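Long-range contact in beta chain (PDB 6IYI), which probably carries oxygen reversibly on its haem as one of the globin subunits of a four-chain sturgeon haemoglobin: residues Gln26-Leu31 with Cys109-Val113. Sequence-based numbering, arbitrary orientation.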
loop_
_atom_site.group_PDB
_atom_site.type_symbol
_atom_site.label_atom_id
_atom_site.label_comp_id
_atom_site.label_asym_id
_atom_site.label_seq_id
_atom_site.Cartn_x
_atom_site.Cartn_y
_atom_site.Cartn_z
ATOM N N GLN B 26 24.430 -0.984 -4.421
ATOM C CA GLN B 26 23.640 -2.219 -4.328
ATOM C C GLN B 26 22.159 -1.962 -4.009
ATOM O O GLN B 26 21.310 -2.634 -4.567
ATOM C CB GLN B 26 24.202 -3.190 -3.333
ATOM C CG GLN B 26 25.485 -3.819 -3.757
ATOM C CD GLN B 26 26.171 -4.631 -2.628
ATOM O OE1 GLN B 26 27.368 -4.471 -2.427
ATOM N NE2 GLN B 26 25.421 -5.526 -1.912
ATOM N N ALA B 27 21.859 -0.979 -3.150
ATOM C CA ALA B 27 20.472 -0.693 -2.825
ATOM C C ALA B 27 19.779 -0.170 -4.066
ATOM O O ALA B 27 18.647 -0.631 -4.373
ATOM C CB ALA B 27 20.346 0.319 -1.703
ATOM N N LEU B 28 20.415 0.810 -4.748
ATOM C CA LEU B 28 19.779 1.374 -5.925
ATOM C C LEU B 28 19.664 0.356 -7.035
ATOM O O LEU B 28 18.625 0.308 -7.707
ATOM C CB LEU B 28 20.500 2.606 -6.425
ATOM C CG LEU B 28 19.895 3.281 -7.655
ATOM C CD1 LEU B 28 18.448 3.662 -7.423
ATOM C CD2 LEU B 28 20.672 4.543 -7.924
ATOM N N VAL B 29 20.695 -0.482 -7.231
ATOM C CA VAL B 29 20.595 -1.562 -8.188
ATOM C C VAL B 29 19.346 -2.414 -7.918
ATOM O O VAL B 29 18.567 -2.751 -8.828
ATOM C CB VAL B 29 21.850 -2.439 -8.161
ATOM C CG1 VAL B 29 21.622 -3.749 -8.911
ATOM C CG2 VAL B 29 23.007 -1.695 -8.816
ATOM N N ARG B 30 19.162 -2.794 -6.675
ATOM C CA ARG B 30 17.998 -3.601 -6.339
ATOM C C ARG B 30 16.712 -2.877 -6.608
ATOM O O ARG B 30 15.786 -3.502 -7.112
ATOM C CB ARG B 30 18.049 -4.142 -4.934
ATOM C CG ARG B 30 18.956 -5.372 -4.817
ATOM C CD ARG B 30 19.326 -5.625 -3.373
ATOM N NE ARG B 30 20.451 -6.494 -3.276
ATOM C CZ ARG B 30 20.398 -7.814 -3.458
ATOM N NH1 ARG B 30 19.256 -8.465 -3.726
ATOM N NH2 ARG B 30 21.531 -8.506 -3.385
ATOM N N LEU B 31 16.636 -1.585 -6.311
ATOM C CA LEU B 31 15.421 -0.856 -6.591
ATOM C C LEU B 31 15.043 -0.919 -8.099
ATOM O O LEU B 31 13.904 -1.199 -8.470
ATOM C CB LEU B 31 15.575 0.618 -6.118
ATOM C CG LEU B 31 14.331 1.420 -6.436
ATOM C CD1 LEU B 31 13.156 1.066 -5.525
ATOM C CD2 LEU B 31 14.623 2.881 -6.315
ATOM N N CYS B 109 14.875 -2.260 -0.016
ATOM C CA CYS B 109 16.098 -2.629 -0.663
ATOM C C CYS B 109 17.308 -2.389 0.241
ATOM O O CYS B 109 18.178 -3.221 0.329
ATOM C CB CYS B 109 16.227 -1.931 -2.026
ATOM S SG CYS B 109 15.101 -2.634 -3.264
ATOM N N LEU B 110 17.309 -1.245 0.917
ATOM C CA LEU B 110 18.370 -0.820 1.776
ATOM C C LEU B 110 18.493 -1.797 2.940
ATOM O O LEU B 110 19.579 -2.262 3.192
ATOM C CB LEU B 110 18.188 0.651 2.251
ATOM C CG LEU B 110 19.148 1.128 3.350
ATOM C CD1 LEU B 110 20.584 1.047 2.852
ATOM C CD2 LEU B 110 18.843 2.535 3.850
ATOM N N SER B 111 17.413 -2.123 3.627
ATOM C CA SER B 111 17.469 -3.113 4.713
ATOM C C SER B 111 18.019 -4.453 4.251
ATOM O O SER B 111 18.816 -5.071 4.954
ATOM C CB SER B 111 16.114 -3.284 5.319
ATOM O OG SER B 111 16.172 -4.133 6.493
ATOM N N ILE B 112 17.567 -4.898 3.063
ATOM C CA ILE B 112 18.032 -6.182 2.445
ATOM C C ILE B 112 19.549 -6.165 2.210
ATOM O O ILE B 112 20.307 -7.155 2.514
ATOM C CB ILE B 112 17.214 -6.481 1.124
ATOM C CG1 ILE B 112 15.861 -7.117 1.506
ATOM C CG2 ILE B 112 17.918 -7.451 0.186
ATOM C CD1 ILE B 112 14.786 -7.023 0.431
ATOM N N VAL B 113 20.001 -5.042 1.689
ATOM C CA VAL B 113 21.434 -4.875 1.451
ATOM C C VAL B 113 22.260 -4.895 2.768
ATOM O O VAL B 113 23.331 -5.552 2.834
ATOM C CB VAL B 113 21.707 -3.570 0.641
ATOM C CG1 VAL B 113 23.217 -3.229 0.587
ATOM C CG2 VAL B 113 21.229 -3.773 -0.763
#
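Val113 and Arg30 meet because of how each side chain leaves its helix: Val113 sets CG1 anti to its backbone N (chi1 170°), which leaves CG2 facing helix 20-34, while Arg30 turns CG anti to its carbonyl carbon and runs extended as far as NE. Val113 CG2 comes to rest 3.7 Å from Arg30 CD and equally near the backbone N of Ala27, while CG1 lies against Gln26 CB at 4.0 Å. A branched, purely apolar residue suits this place, since its two methyls fill the groove between Gln26, Ala27 and Arg30. Cutting Val113 back to an alanine is likely to open a gap beside Ala27 and leave the aliphatic part of Arg30 less firmly held. One turn earlier in helix 101-118, Cys109 points its sulfur at the other helix, SG 3.7 Å from Arg30 CB; small and weakly polar, it fits close to a backbone whose Leu31 N is already bonded to Ala27 O. The methyl of Ala27 sits 4.2 Å from Leu110 CA, and so short a side chain is consistent with the 8.5 Å closest approach of the axes of segments 26-31 and 109-113, whose N-to-C directions lie 129° apart. Ile112 CG2 lies over one face of the Arg30 guanidinium, whose NH1 and NH2 are hydrogen-bonded to a polar side chain and the backbone of another protein chain. In the globin fold these are the B and G helices, 20-34 and 101-118: the side chain of Leu31 comes within about 4 Å of the haem, Leu28 packs on His63 of helix 58-76, and Leu110 touches Leu68 of that helix and Ile134 of helix 124-142.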